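Local coordinates for protein beta-galacturonidase (Eisenbergiella tayi, PDB 6NCW) that acts as a glycoside hydrolase family 2 beta-galacturonidase, binding galacturonate and probably cleaving beta-linked hexuronides in the human gut, at residues 155-160 against 251-256; 168-173 against 210-215. All coordinates share one frame; numbering follows the deposited sequence.

Interaction 1 of 2, residues 155-160 against 251-256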
ATOM      1  N   ILE A 155     -39.892 -28.517  11.692  1.00 26.08           N
ATOM      2  CA  ILE A 155     -39.942 -29.079  13.038  1.00 26.91           C
ATOM      3  C   ILE A 155     -39.158 -28.152  13.978  1.00 28.81           C
ATOM      4  O   ILE A 155     -38.059 -27.708  13.636  1.00 24.94           O
ATOM      5  CB  ILE A 155     -39.374 -30.515  13.064  1.00 29.92           C
ATOM      6  CG1 ILE A 155     -39.307 -31.058  14.492  1.00 30.41           C
ATOM      7  CG2 ILE A 155     -38.005 -30.575  12.402  1.00 25.85           C
ATOM      8  CD1 ILE A 155     -39.076 -32.558  14.544  1.00 36.64           C
ATOM      9  N   HIS A 156     -39.740 -27.837  15.140  1.00 28.21           N
ATOM     10  CA  HIS A 156     -39.121 -27.003  16.166  1.00 30.68           C
ATOM     11  C   HIS A 156     -38.996 -27.798  17.453  1.00 31.10           C
ATOM     12  O   HIS A 156     -40.004 -28.257  18.002  1.00 36.91           O
ATOM     13  CB  HIS A 156     -39.935 -25.736  16.439  1.00 28.81           C
ATOM     14  CG  HIS A 156     -39.964 -24.781  15.294  1.00 28.73           C
ATOM     15  ND1 HIS A 156     -40.782 -23.670  15.273  1.00 31.08           N
ATOM     16  CD2 HIS A 156     -39.269 -24.761  14.133  1.00 28.09           C
ATOM     17  CE1 HIS A 156     -40.597 -23.012  14.144  1.00 28.78           C
ATOM     18  NE2 HIS A 156     -39.683 -23.652  13.435  1.00 27.47           N
ATOM     19  N   PHE A 157     -37.774 -27.927  17.949  1.00 25.85           N
ATOM     20  CA  PHE A 157     -37.494 -28.621  19.193  1.00 27.36           C
ATOM     21  C   PHE A 157     -37.063 -27.607  20.237  1.00 32.25           C
ATOM     22  O   PHE A 157     -36.263 -26.713  19.945  1.00 25.44           O
ATOM     23  CB  PHE A 157     -36.388 -29.665  19.005  1.00 29.51           C
ATOM     24  CG  PHE A 157     -35.977 -30.336  20.279  1.00 32.90           C
ATOM     25  CD1 PHE A 157     -36.742 -31.377  20.806  1.00 31.99           C
ATOM     26  CD2 PHE A 157     -34.844 -29.913  20.965  1.00 29.14           C
ATOM     27  CE1 PHE A 157     -36.377 -31.986  21.991  1.00 31.15           C
ATOM     28  CE2 PHE A 157     -34.464 -30.523  22.147  1.00 29.35           C
ATOM     29  CZ  PHE A 157     -35.231 -31.564  22.662  1.00 34.01           C
ATOM     30  N   THR A 158     -37.582 -27.758  21.451  1.00 27.08           N
ATOM     31  CA  THR A 158     -37.284 -26.872  22.570  1.00 28.09           C
ATOM     32  C   THR A 158     -36.761 -27.690  23.741  1.00 29.57           C
ATOM     33  O   THR A 158     -37.500 -28.544  24.262  1.00 28.34           O
ATOM     34  CB  THR A 158     -38.532 -26.094  23.010  1.00 29.77           C
ATOM     35  OG1 THR A 158     -39.218 -25.582  21.860  1.00 26.63           O
ATOM     36  CG2 THR A 158     -38.149 -24.949  23.957  1.00 28.12           C
ATOM     37  N   PRO A 159     -35.528 -27.475  24.194  1.00 34.25           N
ATOM     38  CA  PRO A 159     -35.066 -28.121  25.428  1.00 32.97           C
ATOM     39  C   PRO A 159     -35.494 -27.345  26.665  1.00 33.73           C
ATOM     40  O   PRO A 159     -35.680 -26.123  26.630  1.00 32.82           O
ATOM     41  CB  PRO A 159     -33.540 -28.112  25.278  1.00 30.37           C
ATOM     42  CG  PRO A 159     -33.283 -26.837  24.485  1.00 30.53           C
ATOM     43  CD  PRO A 159     -34.470 -26.658  23.558  1.00 26.36           C
ATOM     44  N   PHE A 160     -35.660 -28.086  27.767  1.00 32.04           N
ATOM     45  CA  PHE A 160     -36.000 -27.547  29.081  1.00 33.28           C
ATOM     46  C   PHE A 160     -35.087 -28.180  30.120  1.00 33.12           C
ATOM     47  O   PHE A 160     -34.935 -29.405  30.148  1.00 35.80           O
ATOM     48  CB  PHE A 160     -37.463 -27.823  29.458  1.00 32.92           C
ATOM     49  CG  PHE A 160     -38.463 -27.202  28.529  1.00 36.67           C
ATOM     50  CD1 PHE A 160     -38.786 -25.856  28.631  1.00 40.97           C
ATOM     51  CD2 PHE A 160     -39.083 -27.958  27.556  1.00 34.83           C
ATOM     52  CE1 PHE A 160     -39.706 -25.276  27.784  1.00 34.77           C
ATOM     53  CE2 PHE A 160     -40.010 -27.386  26.705  1.00 36.42           C
ATOM     54  CZ  PHE A 160     -40.321 -26.036  26.823  1.00 37.71           C
ATOM     55  N   VAL A 251     -30.177 -30.267  16.917  1.00 26.25           N
ATOM     56  CA  VAL A 251     -30.513 -29.593  18.160  1.00 25.39           C
ATOM     57  C   VAL A 251     -29.332 -29.705  19.109  1.00 24.57           C
ATOM     58  O   VAL A 251     -28.437 -30.536  18.937  1.00 24.37           O
ATOM     59  CB  VAL A 251     -31.794 -30.162  18.829  1.00 23.71           C
ATOM     60  CG1 VAL A 251     -32.973 -30.131  17.863  1.00 25.80           C
ATOM     61  CG2 VAL A 251     -31.552 -31.568  19.340  1.00 25.02           C
ATOM     62  N   GLY A 252     -29.326 -28.811  20.087  1.00 25.10           N
ATOM     63  CA  GLY A 252     -28.444 -28.927  21.234  1.00 25.22           C
ATOM     64  C   GLY A 252     -29.241 -28.612  22.483  1.00 24.65           C
ATOM     65  O   GLY A 252     -30.194 -27.830  22.452  1.00 28.50           O
ATOM     66  N   PHE A 253     -28.875 -29.270  23.576  1.00 21.54           N
ATOM     67  CA  PHE A 253     -29.578 -29.125  24.854  1.00 26.63           C
ATOM     68  C   PHE A 253     -28.862 -28.048  25.666  1.00 24.54           C
ATOM     69  O   PHE A 253     -27.850 -28.313  26.320  1.00 25.09           O
ATOM     70  CB  PHE A 253     -29.624 -30.458  25.609  1.00 26.97           C
ATOM     71  CG  PHE A 253     -30.639 -31.448  25.060  1.00 28.87           C
ATOM     72  CD1 PHE A 253     -31.889 -31.588  25.654  1.00 29.80           C
ATOM     73  CD2 PHE A 253     -30.338 -32.244  23.955  1.00 29.25           C
ATOM     74  CE1 PHE A 253     -32.827 -32.497  25.149  1.00 31.20           C
ATOM     75  CE2 PHE A 253     -31.273 -33.146  23.442  1.00 26.99           C
ATOM     76  CZ  PHE A 253     -32.517 -33.271  24.042  1.00 31.20           C
ATOM     77  N   ARG A 254     -29.367 -26.818  25.608  1.00 27.03           N
ATOM     78  CA  ARG A 254     -28.854 -25.745  26.446  1.00 26.04           C
ATOM     79  C   ARG A 254     -30.005 -24.841  26.849  1.00 27.01           C
ATOM     80  O   ARG A 254     -30.993 -24.709  26.125  1.00 27.00           O
ATOM     81  CB  ARG A 254     -27.758 -24.923  25.738  1.00 29.34           C
ATOM     82  CG  ARG A 254     -28.167 -24.340  24.375  1.00 29.42           C
ATOM     83  CD  ARG A 254     -28.576 -22.913  24.526  1.00 28.69           C
ATOM     84  NE  ARG A 254     -29.150 -22.326  23.319  1.00 27.08           N
ATOM     85  CZ  ARG A 254     -30.452 -22.170  23.110  1.00 30.08           C
ATOM     86  NH1 ARG A 254     -31.331 -22.589  24.011  1.00 29.27           N
ATOM     87  NH2 ARG A 254     -30.875 -21.583  22.002  1.00 27.71           N
ATOM     88  N   GLU A 255     -29.857 -24.202  28.002  1.00 25.45           N
ATOM     89  CA  GLU A 255     -30.827 -23.231  28.482  1.00 29.89           C
ATOM     90  C   GLU A 255     -30.233 -21.832  28.388  1.00 28.31           C
ATOM     91  O   GLU A 255     -29.082 -21.613  28.776  1.00 28.09           O
ATOM     92  CB  GLU A 255     -31.236 -23.529  29.928  1.00 24.43           C
ATOM     93  CG  GLU A 255     -32.284 -22.582  30.463  1.00 30.18           C
ATOM     94  CD  GLU A 255     -32.601 -22.832  31.947  1.00 37.77           C
ATOM     95  OE1 GLU A 255     -33.693 -23.376  32.231  1.00 36.46           O
ATOM     96  OE2 GLU A 255     -31.754 -22.500  32.819  1.00 33.64           O
ATOM     97  N   ILE A 256     -31.018 -20.889  27.888  1.00 27.83           N
ATOM     98  CA  ILE A 256     -30.631 -19.490  27.892  1.00 26.15           C
ATOM     99  C   ILE A 256     -31.749 -18.720  28.578  1.00 29.21           C
ATOM    100  O   ILE A 256     -32.910 -18.801  28.165  1.00 29.05           O
ATOM    101  CB  ILE A 256     -30.355 -18.949  26.476  1.00 22.07           C
ATOM    102  CG1 ILE A 256     -29.941 -17.489  26.554  1.00 21.94           C
ATOM    103  CG2 ILE A 256     -31.565 -19.078  25.570  1.00 32.51           C
ATOM    104  CD1 ILE A 256     -28.556 -17.322  27.089  1.00 23.94           C
TER
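Residues 155-160 run as one extended strand, whereas 251-256 leave the end of strand 245-251 and continue as an extended loop as far as strand 256-259; the backbones do not pair, and Pro159 and Phe253 come nearest, their CA atoms 5.6 Å apart. Phe157, Pro159 and Val251 direct their CB atoms at the opposite segment. In Phe157 CG stands anti to the backbone N (chi1 175°), which carries the ring across to two partners. The side chain of Val251 crosses it at about a right angle, CG1 resting 3.6 Å from CD2 of Phe157 and equally close to its CB. The far end of the same ring meets Phe253 in an offset edge-to-face pair: the CZ/CE2 edge of Phe157 lies over one face of Phe253 toward its rim, with CZ of Phe157 3.5 Å from CZ of Phe253. The centroids are 5.3 Å apart and the planes inclined at 69°. Phe253 reaches this position with CG anti to its carbonyl carbon, beside the backbone N (chi1 -76°). Pro159 fits alongside, its CB 3.9 Å from CD1 of Phe253, while its CG touches backbone oxygens, 3.5 Å from O of Arg254. Ile233 of strand 227-238 packs on both Phe157 and Val251, and Trp166 on Pro159, enlarging the apolar cluster. Arg254 NE bonds to O of Pro368. On the other side of the strand, His156 NE2 bonds to O of Thr362 in helix 349-364, and Thr158 OG1 to OH of Tyr365 just beyond it. Val251, ending one sheet, and Phe253 in the following loop pack on Phe157 and Pro159 of the other, as in the apolar core of an immunoglobulin-like beta-sandwich; here this joins strand 150-162 to the segment leading toward the TIM barrel.

Interaction 2 of 2, residues 168-173 against 210-215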
ATOM      1  N   GLY A 168     -37.686 -32.163  26.876  1.00 36.87           N
ATOM      2  CA  GLY A 168     -37.776 -31.650  25.522  1.00 33.61           C
ATOM      3  C   GLY A 168     -39.188 -31.741  24.999  1.00 32.27           C
ATOM      4  O   GLY A 168     -39.977 -32.590  25.423  1.00 40.97           O
ATOM      5  N   LYS A 169     -39.499 -30.858  24.057  1.00 29.01           N
ATOM      6  CA  LYS A 169     -40.787 -30.768  23.389  1.00 26.24           C
ATOM      7  C   LYS A 169     -40.534 -30.543  21.901  1.00 32.32           C
ATOM      8  O   LYS A 169     -39.651 -29.766  21.535  1.00 30.63           O
ATOM      9  CB  LYS A 169     -41.603 -29.621  24.009  1.00 33.32           C
ATOM     10  CG  LYS A 169     -42.832 -29.186  23.260  1.00 40.64           C
ATOM     11  CD  LYS A 169     -43.504 -28.007  23.968  1.00 41.47           C
ATOM     12  CE  LYS A 169     -42.704 -26.719  23.787  1.00 42.50           C
ATOM     13  NZ  LYS A 169     -43.523 -25.490  24.055  1.00 39.38           N
ATOM     14  N   ALA A 170     -41.279 -31.236  21.045  1.00 32.06           N
ATOM     15  CA  ALA A 170     -41.150 -31.103  19.601  1.00 30.21           C
ATOM     16  C   ALA A 170     -42.475 -30.655  18.999  1.00 36.59           C
ATOM     17  O   ALA A 170     -43.542 -31.089  19.430  1.00 35.16           O
ATOM     18  CB  ALA A 170     -40.719 -32.409  18.951  1.00 31.14           C
ATOM     19  N   GLU A 171     -42.407 -29.780  18.005  1.00 32.39           N
ATOM     20  CA  GLU A 171     -43.592 -29.293  17.321  1.00 30.42           C
ATOM     21  C   GLU A 171     -43.307 -29.392  15.836  1.00 36.72           C
ATOM     22  O   GLU A 171     -42.230 -28.995  15.379  1.00 35.04           O
ATOM     23  CB  GLU A 171     -43.932 -27.857  17.728  1.00 31.64           C
ATOM     24  CG  GLU A 171     -45.208 -27.304  17.102  1.00 39.77           C
ATOM     25  CD  GLU A 171     -45.499 -25.854  17.514  1.00 46.72           C
ATOM     26  OE1 GLU A 171     -46.299 -25.186  16.821  1.00 41.08           O
ATOM     27  OE2 GLU A 171     -44.933 -25.386  18.530  1.00 50.28           O
ATOM     28  N   ILE A 172     -44.245 -29.964  15.094  1.00 35.81           N
ATOM     29  CA  ILE A 172     -44.046 -30.247  13.686  1.00 33.97           C
ATOM     30  C   ILE A 172     -45.211 -29.671  12.914  1.00 37.76           C
ATOM     31  O   ILE A 172     -46.361 -29.773  13.351  1.00 39.44           O
ATOM     32  CB  ILE A 172     -43.922 -31.759  13.425  1.00 38.40           C
ATOM     33  CG1 ILE A 172     -42.885 -32.341  14.365  1.00 35.75           C
ATOM     34  CG2 ILE A 172     -43.517 -32.019  11.993  1.00 37.73           C
ATOM     35  CD1 ILE A 172     -42.430 -33.666  13.949  1.00 48.21           C
ATOM     36  N   CYS A 173     -44.914 -29.083  11.763  1.00 33.26           N
ATOM     37  CA  CYS A 173     -45.913 -28.502  10.886  1.00 33.96           C
ATOM     38  C   CYS A 173     -46.008 -29.346   9.619  1.00 34.95           C
ATOM     39  O   CYS A 173     -44.992 -29.601   8.967  1.00 33.23           O
ATOM     40  CB  CYS A 173     -45.535 -27.061  10.556  1.00 29.42           C
ATOM     41  SG  CYS A 173     -46.791 -26.157   9.720  1.00 39.54           S
ATOM     42  N   PHE A 210     -48.559 -29.813  15.137  1.00 37.39           N
ATOM     43  CA  PHE A 210     -48.903 -30.775  16.173  1.00 37.57           C
ATOM     44  C   PHE A 210     -47.733 -30.836  17.141  1.00 40.86           C
ATOM     45  O   PHE A 210     -46.578 -30.886  16.708  1.00 40.61           O
ATOM     46  CB  PHE A 210     -49.192 -32.160  15.571  1.00 36.81           C
ATOM     47  CG  PHE A 210     -50.182 -32.128  14.428  1.00 38.59           C
ATOM     48  CD1 PHE A 210     -51.529 -32.346  14.653  1.00 36.43           C
ATOM     49  CD2 PHE A 210     -49.768 -31.850  13.136  1.00 35.07           C
ATOM     50  CE1 PHE A 210     -52.434 -32.307  13.607  1.00 38.64           C
ATOM     51  CE2 PHE A 210     -50.667 -31.810  12.086  1.00 37.56           C
ATOM     52  CZ  PHE A 210     -52.002 -32.033  12.320  1.00 41.16           C
ATOM     53  N   SER A 211     -48.016 -30.804  18.437  1.00 39.26           N
ATOM     54  CA  SER A 211     -46.965 -30.781  19.444  1.00 40.96           C
ATOM     55  C   SER A 211     -46.963 -32.071  20.242  1.00 37.18           C
ATOM     56  O   SER A 211     -48.016 -32.653  20.506  1.00 41.97           O
ATOM     57  CB  SER A 211     -47.122 -29.597  20.398  1.00 38.21           C
ATOM     58  OG  SER A 211     -46.842 -28.382  19.733  1.00 44.15           O
ATOM     59  N   THR A 212     -45.771 -32.514  20.614  1.00 36.47           N
ATOM     60  CA  THR A 212     -45.654 -33.538  21.626  1.00 37.38           C
ATOM     61  C   THR A 212     -45.772 -32.911  23.010  1.00 37.28           C
ATOM     62  O   THR A 212     -45.756 -31.687  23.184  1.00 37.02           O
ATOM     63  CB  THR A 212     -44.323 -34.278  21.513  1.00 37.14           C
ATOM     64  OG1 THR A 212     -43.277 -33.472  22.090  1.00 35.88           O
ATOM     65  CG2 THR A 212     -44.020 -34.614  20.050  1.00 32.54           C
ATOM     66  N   GLU A 213     -45.899 -33.775  24.006  1.00 38.52           N
ATOM     67  CA  GLU A 213     -45.788 -33.318  25.375  1.00 43.77           C
ATOM     68  C   GLU A 213     -44.319 -33.115  25.732  1.00 40.37           C
ATOM     69  O   GLU A 213     -43.411 -33.525  25.005  1.00 41.27           O
ATOM     70  CB  GLU A 213     -46.439 -34.316  26.328  1.00 45.10           C
ATOM     71  CG  GLU A 213     -47.951 -34.322  26.255  1.00 53.77           C
ATOM     72  CD  GLU A 213     -48.548 -35.483  27.018  1.00 73.67           C
ATOM     73  OE1 GLU A 213     -49.777 -35.708  26.907  1.00 79.15           O
ATOM     74  OE2 GLU A 213     -47.780 -36.174  27.727  1.00 73.92           O
ATOM     75  N   GLU A 214     -44.102 -32.464  26.870  1.00 36.09           N
ATOM     76  CA  GLU A 214     -42.777 -32.338  27.454  1.00 37.50           C
ATOM     77  C   GLU A 214     -42.310 -33.696  27.973  1.00 40.60           C
ATOM     78  O   GLU A 214     -42.853 -34.214  28.952  1.00 47.15           O
ATOM     79  CB  GLU A 214     -42.835 -31.304  28.567  1.00 41.83           C
ATOM     80  CG  GLU A 214     -41.558 -30.572  28.800  1.00 49.10           C
ATOM     81  CD  GLU A 214     -41.795 -29.322  29.599  1.00 53.40           C
ATOM     82  OE1 GLU A 214     -42.605 -28.475  29.140  1.00 54.70           O
ATOM     83  OE2 GLU A 214     -41.191 -29.212  30.691  1.00 55.23           O
ATOM     84  N   LEU A 215     -41.294 -34.270  27.333  1.00 43.68           N
ATOM     85  CA  LEU A 215     -40.821 -35.615  27.616  1.00 40.25           C
ATOM     86  C   LEU A 215     -39.423 -35.598  28.223  1.00 41.36           C
ATOM     87  O   LEU A 215     -38.634 -34.697  27.941  1.00 41.99           O
ATOM     88  CB  LEU A 215     -40.806 -36.449  26.332  1.00 36.68           C
ATOM     89  CG  LEU A 215     -42.201 -36.578  25.733  1.00 41.53           C
ATOM     90  CD1 LEU A 215     -42.145 -37.100  24.308  1.00 39.26           C
ATOM     91  CD2 LEU A 215     -43.056 -37.474  26.623  1.00 41.35           C
TER
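Strand 165-176 and strand 207-216 pair antiparallel in a three-stranded sheet of the immunoglobulin-like sandwich, with the second strand at the sheet's outer side within this chain. Backbone hydrogen bonds form two short ladders. At one end Ile172 and Phe210 make a hydrogen-bonded pair, Phe210 N reaching Ile172 O at 2.8 Å nearly along the C=O axis. At the other, Gly168 and Leu215 bond reciprocally; the Leu215 N to Gly168 O bond is nearly straight (173°). Between them the register slips by one residue, and Thr212 spans the interruption, its N donating to Ala170 O at 2.9 Å. CA-H...O contacts fill in beside these bonds, as from Glu171 CA to Phe210 O. Among the side chains, Glu171 and Ser211 project from the same face as a non-hydrogen-bonded pair, Glu171 CG lying 3.3 Å from Ser211 OG with the carboxylate carried past it on an extended chain, OE1 in a weak hydrogen bond with OG of Ser209. Ile172 and Phe210 occupy the opposite face, where Ile172 packs on Val186 and Val188 of strand 182-190 and Phe210 on Ile200 of strand 193-202. Two charged tips find partners in other parts of the chain: Lys169 NZ at Tyr403 OH and Glu214 OE2 in a salt bridge with Arg162. At the slip, Thr212 OG1 lies between its own N and carbonyl carbon (chi1 78°); it accepts a nearly straight bond (173°) from Ala170 N at 3.2 Å and donates to Glu213 O at 2.9 Å, approaching from above that carbonyl plane.

The two contacts lie about 11 Å apart between centres and both reach one antiparallel sheet, ordered 150-162, 165-176, 207-216, to which 155-160, 168-173 and 210-215 belong. Along the chain, interaction 2 is nested within the loop closed by interaction 1, since 168-173 and 210-215 both fall between 155-160 and 251-256. Strands 150-162 and 165-176 join them directly: His156 N lies 2.8 Å from Glu171 O, and Ile155 CD1 packs 3.6 Å from Ile172 CD1. Interaction 2 thus extends the sheet by pairing strands, while interaction 1 fastens its other outer strand to the chain leaving strand 245-251. Both belong to the immunoglobulin-like sandwich, away from the galacturonate-binding residues.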